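Local coordinates for fatty Acyl-Adenylate Ligase (Escherichia coli, PDB 3PBK), which belongs to the AMP-binding enzymes of the ANL clan and is modelled with the ligand 1ZZ in its pocket, at residues T331-Y336 and V345-E350; F383-K388 and Y452-G457. All blocks are in the same frame, centred on the assembly; numbering follows the deposited sequence.

Contact 1: residues T331-Y336 and V345-E350. With 1ZZ (5'-O-[(S)-(dodecanoyloxy)(hydroxy)phosphoryl]adenosine), chain C.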
loop_
_atom_site.group_PDB
_atom_site.type_symbol
_atom_site.label_atom_id
_atom_site.label_comp_id
_atom_site.label_asym_id
_atom_site.label_seq_id
_atom_site.Cartn_x
_atom_site.Cartn_y
_atom_site.Cartn_z
ATOM N N THR A 331 -6.785 13.177 -15.336
ATOM C CA THR A 331 -6.680 13.295 -13.880
ATOM C C THR A 331 -5.943 12.105 -13.291
ATOM O O THR A 331 -5.618 12.103 -12.109
ATOM C CB THR A 331 -8.067 13.418 -13.191
ATOM O OG1 THR A 331 -8.814 12.213 -13.385
ATOM C CG2 THR A 331 -8.858 14.588 -13.755
ATOM N N PHE A 332 -5.693 11.098 -14.127
ATOM C CA PHE A 332 -4.925 9.918 -13.735
ATOM C C PHE A 332 -3.492 10.258 -13.379
ATOM O O PHE A 332 -2.781 10.923 -14.139
ATOM C CB PHE A 332 -4.909 8.867 -14.847
ATOM C CG PHE A 332 -6.027 7.873 -14.755
ATOM C CD1 PHE A 332 -6.410 7.353 -13.527
ATOM C CD2 PHE A 332 -6.693 7.450 -15.898
ATOM C CE1 PHE A 332 -7.444 6.432 -13.437
ATOM C CE2 PHE A 332 -7.725 6.533 -15.819
ATOM C CZ PHE A 332 -8.102 6.020 -14.586
HETATM N N MSE A 333 -3.062 9.785 -12.219
HETATM C CA MSE A 333 -1.683 9.966 -11.828
HETATM C C MSE A 333 -1.076 8.685 -11.296
HETATM O O MSE A 333 -1.199 8.369 -10.117
HETATM C CB MSE A 333 -1.538 11.097 -10.816
HETATM C CG MSE A 333 -0.158 11.743 -10.879
HETATM SE SE MSE A 333 0.159 13.123 -9.531
HETATM C CE MSE A 333 0.013 11.984 -7.963
ATOM N N PRO A 334 -0.426 7.931 -12.177
ATOM C CA PRO A 334 0.329 6.773 -11.722
ATOM C C PRO A 334 1.473 7.227 -10.833
ATOM O O PRO A 334 2.145 8.203 -11.153
ATOM C CB PRO A 334 0.868 6.184 -13.023
ATOM C CG PRO A 334 -0.086 6.636 -14.060
ATOM C CD PRO A 334 -0.477 8.015 -13.640
ATOM N N CYS A 335 1.685 6.520 -9.728
ATOM C CA CYS A 335 2.753 6.842 -8.789
ATOM C C CYS A 335 3.371 5.587 -8.157
ATOM O O CYS A 335 2.782 4.512 -8.196
ATOM C CB CYS A 335 2.211 7.745 -7.699
ATOM S SG CYS A 335 0.956 6.934 -6.736
ATOM N N TYR A 336 4.552 5.745 -7.570
ATOM C CA TYR A 336 5.321 4.628 -7.032
ATOM C C TYR A 336 5.811 4.918 -5.620
ATOM O O TYR A 336 6.116 6.064 -5.285
ATOM C CB TYR A 336 6.519 4.380 -7.925
ATOM C CG TYR A 336 7.533 3.408 -7.384
ATOM C CD1 TYR A 336 7.178 2.106 -7.064
ATOM C CD2 TYR A 336 8.858 3.779 -7.237
ATOM C CE1 TYR A 336 8.106 1.209 -6.595
ATOM C CE2 TYR A 336 9.795 2.888 -6.771
ATOM C CZ TYR A 336 9.411 1.605 -6.453
ATOM O OH TYR A 336 10.342 0.724 -5.986
ATOM N N VAL A 345 7.649 7.754 -3.663
ATOM C CA VAL A 345 8.969 7.828 -4.284
ATOM C C VAL A 345 8.919 8.613 -5.596
ATOM O O VAL A 345 9.866 9.316 -5.948
ATOM C CB VAL A 345 9.573 6.424 -4.521
ATOM C CG1 VAL A 345 10.648 6.476 -5.577
ATOM C CG2 VAL A 345 10.133 5.857 -3.237
ATOM N N SER A 346 7.811 8.500 -6.318
ATOM C CA SER A 346 7.644 9.250 -7.553
ATOM C C SER A 346 6.194 9.337 -7.972
ATOM O O SER A 346 5.377 8.504 -7.606
ATOM C CB SER A 346 8.466 8.634 -8.675
ATOM O OG SER A 346 8.061 7.311 -8.922
ATOM N N PHE A 347 5.895 10.367 -8.751
ATOM C CA PHE A 347 4.554 10.624 -9.237
ATOM C C PHE A 347 4.658 10.999 -10.701
ATOM O O PHE A 347 5.607 11.661 -11.103
ATOM C CB PHE A 347 3.933 11.793 -8.474
ATOM C CG PHE A 347 3.741 11.537 -6.999
ATOM C CD1 PHE A 347 4.767 11.760 -6.104
ATOM C CD2 PHE A 347 2.525 11.091 -6.508
ATOM C CE1 PHE A 347 4.586 11.539 -4.748
ATOM C CE2 PHE A 347 2.338 10.869 -5.148
ATOM C CZ PHE A 347 3.371 11.095 -4.267
ATOM N N SER A 348 3.693 10.570 -11.507
ATOM C CA SER A 348 3.627 11.008 -12.892
ATOM C C SER A 348 3.350 12.515 -12.910
ATOM O O SER A 348 2.929 13.094 -11.901
ATOM C CB SER A 348 2.548 10.242 -13.655
ATOM O OG SER A 348 2.685 10.415 -15.057
ATOM N N ASP A 349 3.600 13.151 -14.049
ATOM C CA ASP A 349 3.458 14.595 -14.137
ATOM C C ASP A 349 2.030 15.045 -13.824
ATOM O O ASP A 349 1.083 14.242 -13.843
ATOM C CB ASP A 349 3.899 15.097 -15.507
ATOM C CG ASP A 349 5.413 15.002 -15.713
ATOM O OD1 ASP A 349 6.174 15.198 -14.736
ATOM O OD2 ASP A 349 5.841 14.741 -16.865
ATOM N N GLU A 350 1.888 16.331 -13.511
ATOM C CA GLU A 350 0.596 16.929 -13.211
ATOM C C GLU A 350 -0.210 16.906 -14.497
ATOM O O GLU A 350 0.346 17.077 -15.583
ATOM C CB GLU A 350 0.804 18.363 -12.730
ATOM C CG GLU A 350 -0.195 18.858 -11.698
ATOM C CD GLU A 350 0.152 20.255 -11.144
ATOM O OE1 GLU A 350 1.106 20.905 -11.659
ATOM O OE2 GLU A 350 -0.542 20.698 -10.185
HETATM P P 1ZZ C . 4.018 -0.708 0.394
HETATM C C1 1ZZ C . -2.730 12.487 -0.659
HETATM N N1 1ZZ C . 4.777 -1.092 -5.821
HETATM O O1 1ZZ C . 2.019 0.822 -1.799
HETATM C C2 1ZZ C . -1.441 11.753 -0.916
HETATM N N2 1ZZ C . 3.912 0.866 -6.396
HETATM O O2 1ZZ C . 3.434 0.798 0.057
HETATM C C3 1ZZ C . -1.524 10.284 -1.320
HETATM N N3 1ZZ C . 5.104 -1.909 -8.219
HETATM O O3 1ZZ C . 5.386 -0.802 1.198
HETATM C C4 1ZZ C . -0.184 9.660 -1.752
HETATM N N4 1ZZ C . 4.414 -0.403 -9.841
HETATM O O4 1ZZ C . 3.107 -1.437 1.119
HETATM C C5 1ZZ C . -0.109 8.372 -2.580
HETATM N N5 1ZZ C . 3.496 1.754 -9.175
HETATM O O5 1ZZ C . 4.290 -1.437 -1.000
HETATM C C6 1ZZ C . 1.183 7.630 -2.356
HETATM O O6 1ZZ C . 4.871 -1.866 -3.692
HETATM C C7 1ZZ C . 1.843 6.865 -3.473
HETATM O O7 1ZZ C . 7.494 -3.498 -5.406
HETATM C C8 1ZZ C . 2.662 5.653 -3.088
HETATM O O8 1ZZ C . 8.434 -1.681 -3.410
HETATM C C9 1ZZ C . 2.352 4.289 -3.721
HETATM C C10 1ZZ C . 2.236 3.054 -2.863
HETATM C C11 1ZZ C . 3.011 2.730 -1.661
HETATM C C12 1ZZ C . 2.917 1.345 -1.224
HETATM C C13 1ZZ C . 5.635 -1.475 -1.404
HETATM C C14 1ZZ C . 5.947 -2.108 -2.766
HETATM C C15 1ZZ C . 7.083 -1.670 -3.709
HETATM C C16 1ZZ C . 6.727 -2.428 -4.918
HETATM C C17 1ZZ C . 5.253 -2.229 -5.001
HETATM C C18 1ZZ C . 4.287 0.053 -5.348
HETATM C C19 1ZZ C . 4.211 0.165 -7.565
HETATM C C20 1ZZ C . 4.716 -1.002 -7.250
HETATM C C21 1ZZ C . 4.924 -1.561 -9.518
HETATM C C22 1ZZ C . 4.037 0.498 -8.835
#
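A beta hairpin with a classic beta bulge brings residues 331-336 against 345-350, buried near one edge of the large mixed sheet of this ANL-clan protein. Backbone hydrogen bonds set the antiparallel register. Tyr336 and Ser346 form a hydrogen-bonded pair, in which Tyr336 N gives a nearly straight bond to Ser346 O (2.9 Å). Tyr336 O is gripped twice, by Ser346 N at 3.1 Å and by Val345 N at 2.8 Å. Val345 and Ser346 thus both face Tyr336, which makes the bulge. One step along, Cys335 and Phe347 make a non-hydrogen-bonded pair, and beyond it Ser348 N meets Pro334 O almost along the C=O axis.

Apolar contacts divide between the two faces. On the face of Cys335 and Phe347, the selenomethionine Met333 runs out with CG anti to its backbone N (chi1 -153°), bends at chi3 and crosses Phe347 obliquely in a Met-aromatic contact, SE lying 5.5 Å from the ring centroid. Cys335 SG adds a second sulfur-aromatic contact. On the other face, the Tyr336 ring lies alongside Val345, CD2 to CG1 3.6 Å, and takes at its edge Ser346 OG, which hydrogen-bonds to Cys386 O; the tyrosine hydroxyl bonds to Asp444.

The ligand 1ZZ runs beside this strand. Its chain brings C7 against Cys335 SG, C5 sits at the edge of the Phe347 ring, and the adenine borders Tyr336 CD1. The adenine amino group, 1ZZ N5, donates to the backbone at Cys335 O over 3.0 Å, with an N-H...O angle of 140°.

Contact 2: residues F383-K388 and Y452-G457. With 1ZZ (5'-O-[(S)-(dodecanoyloxy)(hydroxy)phosphoryl]adenosine), chain C.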
loop_
_atom_site.group_PDB
_atom_site.type_symbol
_atom_site.label_atom_id
_atom_site.label_comp_id
_atom_site.label_asym_id
_atom_site.label_seq_id
_atom_site.Cartn_x
_atom_site.Cartn_y
_atom_site.Cartn_z
ATOM N N PHE A 383 4.644 -0.564 -20.107
ATOM C CA PHE A 383 4.910 -0.143 -18.735
ATOM C C PHE A 383 4.438 1.282 -18.476
ATOM O O PHE A 383 4.488 2.126 -19.360
ATOM C CB PHE A 383 6.391 -0.323 -18.393
ATOM C CG PHE A 383 6.813 -1.756 -18.346
ATOM C CD1 PHE A 383 6.425 -2.569 -17.291
ATOM C CD2 PHE A 383 7.567 -2.308 -19.368
ATOM C CE1 PHE A 383 6.795 -3.905 -17.251
ATOM C CE2 PHE A 383 7.940 -3.647 -19.337
ATOM C CZ PHE A 383 7.556 -4.443 -18.280
ATOM N N VAL A 384 3.957 1.546 -17.272
ATOM C CA VAL A 384 3.418 2.864 -16.976
ATOM C C VAL A 384 4.481 3.810 -16.416
ATOM O O VAL A 384 5.275 3.437 -15.562
ATOM C CB VAL A 384 2.210 2.769 -16.029
ATOM C CG1 VAL A 384 1.713 4.137 -15.636
ATOM C CG2 VAL A 384 1.102 1.986 -16.690
ATOM N N ASN A 385 4.503 5.032 -16.932
ATOM C CA ASN A 385 5.392 6.078 -16.443
ATOM C C ASN A 385 5.018 6.459 -15.011
ATOM O O ASN A 385 3.909 6.919 -14.751
ATOM C CB ASN A 385 5.301 7.295 -17.370
ATOM C CG ASN A 385 6.346 8.354 -17.069
ATOM O OD1 ASN A 385 6.571 8.724 -15.913
ATOM N ND2 ASN A 385 6.978 8.867 -18.119
ATOM N N CYS A 386 5.954 6.267 -14.089
ATOM C CA CYS A 386 5.701 6.505 -12.671
ATOM C C CYS A 386 6.395 7.757 -12.157
ATOM O O CYS A 386 6.506 7.951 -10.955
ATOM C CB CYS A 386 6.121 5.298 -11.835
ATOM S SG CYS A 386 5.022 3.863 -12.005
ATOM N N GLY A 387 6.865 8.606 -13.061
ATOM C CA GLY A 387 7.372 9.903 -12.654
ATOM C C GLY A 387 8.877 9.968 -12.537
ATOM O O GLY A 387 9.566 8.986 -12.808
ATOM N N LYS A 388 9.385 11.138 -12.153
ATOM C CA LYS A 388 10.816 11.308 -11.907
ATOM C C LYS A 388 11.071 11.451 -10.415
ATOM O O LYS A 388 10.134 11.648 -9.636
ATOM C CB LYS A 388 11.356 12.546 -12.614
ATOM C CG LYS A 388 11.139 12.573 -14.104
ATOM C CD LYS A 388 11.985 13.671 -14.723
ATOM C CE LYS A 388 11.610 13.927 -16.161
ATOM N NZ LYS A 388 12.644 14.786 -16.799
ATOM N N TYR A 452 12.337 9.431 -16.178
ATOM C CA TYR A 452 11.123 8.854 -15.638
ATOM C C TYR A 452 11.359 7.396 -15.258
ATOM O O TYR A 452 12.069 6.671 -15.950
ATOM C CB TYR A 452 10.003 8.942 -16.665
ATOM C CG TYR A 452 9.537 10.346 -16.964
ATOM C CD1 TYR A 452 8.939 11.132 -15.982
ATOM C CD2 TYR A 452 9.668 10.878 -18.240
ATOM C CE1 TYR A 452 8.501 12.417 -16.265
ATOM C CE2 TYR A 452 9.237 12.162 -18.534
ATOM C CZ TYR A 452 8.654 12.923 -17.547
ATOM O OH TYR A 452 8.231 14.191 -17.861
ATOM N N LEU A 453 10.759 6.972 -14.154
ATOM C CA LEU A 453 10.907 5.607 -13.674
ATOM C C LEU A 453 9.829 4.694 -14.248
ATOM O O LEU A 453 8.650 5.033 -14.245
ATOM C CB LEU A 453 10.835 5.587 -12.147
ATOM C CG LEU A 453 10.997 4.252 -11.416
ATOM C CD1 LEU A 453 12.354 3.631 -11.705
ATOM C CD2 LEU A 453 10.811 4.453 -9.930
ATOM N N TYR A 454 10.234 3.532 -14.737
ATOM C CA TYR A 454 9.272 2.535 -15.168
ATOM C C TYR A 454 9.365 1.289 -14.298
ATOM O O TYR A 454 10.338 0.547 -14.366
ATOM C CB TYR A 454 9.468 2.221 -16.653
ATOM C CG TYR A 454 9.001 3.362 -17.520
ATOM C CD1 TYR A 454 9.895 4.310 -17.989
ATOM C CD2 TYR A 454 7.653 3.530 -17.820
ATOM C CE1 TYR A 454 9.469 5.382 -18.762
ATOM C CE2 TYR A 454 7.221 4.598 -18.588
ATOM C CZ TYR A 454 8.134 5.515 -19.056
ATOM O OH TYR A 454 7.731 6.572 -19.827
ATOM N N VAL A 455 8.361 1.067 -13.462
ATOM C CA VAL A 455 8.421 -0.049 -12.528
ATOM C C VAL A 455 7.867 -1.292 -13.190
ATOM O O VAL A 455 6.708 -1.309 -13.599
ATOM C CB VAL A 455 7.612 0.223 -11.233
ATOM C CG1 VAL A 455 7.942 -0.820 -10.187
ATOM C CG2 VAL A 455 7.892 1.624 -10.686
ATOM N N THR A 456 8.676 -2.341 -13.288
ATOM C CA THR A 456 8.237 -3.536 -14.010
ATOM C C THR A 456 7.734 -4.672 -13.120
ATOM O O THR A 456 6.936 -5.496 -13.571
ATOM C CB THR A 456 9.343 -4.085 -14.885
ATOM O OG1 THR A 456 10.366 -4.616 -14.046
ATOM C CG2 THR A 456 9.927 -2.986 -15.748
ATOM N N GLY A 457 8.208 -4.719 -11.873
ATOM C CA GLY A 457 7.822 -5.745 -10.916
ATOM C C GLY A 457 8.837 -5.952 -9.793
ATOM O O GLY A 457 9.833 -5.234 -9.707
HETATM P P 1ZZ C . 4.018 -0.708 0.394
HETATM C C1 1ZZ C . -2.730 12.487 -0.659
HETATM N N1 1ZZ C . 4.777 -1.092 -5.821
HETATM O O1 1ZZ C . 2.019 0.822 -1.799
HETATM C C2 1ZZ C . -1.441 11.753 -0.916
HETATM N N2 1ZZ C . 3.912 0.866 -6.396
HETATM O O2 1ZZ C . 3.434 0.798 0.057
HETATM C C3 1ZZ C . -1.524 10.284 -1.320
HETATM N N3 1ZZ C . 5.104 -1.909 -8.219
HETATM O O3 1ZZ C . 5.386 -0.802 1.198
HETATM C C4 1ZZ C . -0.184 9.660 -1.752
HETATM N N4 1ZZ C . 4.414 -0.403 -9.841
HETATM O O4 1ZZ C . 3.107 -1.437 1.119
HETATM C C5 1ZZ C . -0.109 8.372 -2.580
HETATM N N5 1ZZ C . 3.496 1.754 -9.175
HETATM O O5 1ZZ C . 4.290 -1.437 -1.000
HETATM C C6 1ZZ C . 1.183 7.630 -2.356
HETATM O O6 1ZZ C . 4.871 -1.866 -3.692
HETATM C C7 1ZZ C . 1.843 6.865 -3.473
HETATM O O7 1ZZ C . 7.494 -3.498 -5.406
HETATM C C8 1ZZ C . 2.662 5.653 -3.088
HETATM O O8 1ZZ C . 8.434 -1.681 -3.410
HETATM C C9 1ZZ C . 2.352 4.289 -3.721
HETATM C C10 1ZZ C . 2.236 3.054 -2.863
HETATM C C11 1ZZ C . 3.011 2.730 -1.661
HETATM C C12 1ZZ C . 2.917 1.345 -1.224
HETATM C C13 1ZZ C . 5.635 -1.475 -1.404
HETATM C C14 1ZZ C . 5.947 -2.108 -2.766
HETATM C C15 1ZZ C . 7.083 -1.670 -3.709
HETATM C C16 1ZZ C . 6.727 -2.428 -4.918
HETATM C C17 1ZZ C . 5.253 -2.229 -5.001
HETATM C C18 1ZZ C . 4.287 0.053 -5.348
HETATM C C19 1ZZ C . 4.211 0.165 -7.565
HETATM C C20 1ZZ C . 4.716 -1.002 -7.250
HETATM C C21 1ZZ C . 4.924 -1.561 -9.518
HETATM C C22 1ZZ C . 4.037 0.498 -8.835
#
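Where residues 383-388 run past strand 452-457, part of the antiparallel sheet beside the 1ZZ pocket, the chain makes an Asx turn from Asn385 to Gly387. The key side chain is Asn385, which leaves the backbone with CG anti to N (chi1 -171°). CB lies against Tyr454 CE2 at 3.5 Å. The amide carbon CG is near both Tyr454 OH and Tyr452 CB. At the tip, OD1 accepts in its carbonyl plane from Gly387 N (2.9 Å), closing the turn and fixing the amide's rotation. ND2 lies 3.0 Å from Tyr454 OH and stands over one face of the Tyr452 ring, offset toward the rim, with the amide and that ring 67° apart.

Lys388 covers the opposite face of the Tyr452 ring: its extended chain places CE 3.6 Å from the centroid and NZ above it in a cation-pi contact. The backbone around the turn is tied by Cys386 N to Leu453 O and by Leu453 N to Gly387 O, the latter 2.7 Å long. At the far end, Thr456 CG2 lies over a face of the Phe383 ring. Two side chains reach the ligand side: Cys386 SG touches Val455 CG2 at 3.9 Å, and Val455 CG1 meets 1ZZ C21 of the adenine.

Overall arrangement
Contacts 1 and 2 follow one another along the chain, yet their centres lie only about 9 Å apart, and both touch 1ZZ. A probable hydrogen bond from Ser346 OG to Cys386 O and a weak one between Asp349 OD2 and Tyr452 OH join them, each 2.6 Å long. Packing fills in beside these bonds, with Tyr336 CD2 3.4 Å from Leu453 CD2 and Pro334 CB against Val384 CG1. The hairpin of contact 1 supplies Cys335 and Tyr336 to the pocket, and contact 2 supplies Cys386 and Val455, so the adenine of 1ZZ is bordered by both. Asp444 OD1 and Ala339 N also hydrogen-bond to 1ZZ.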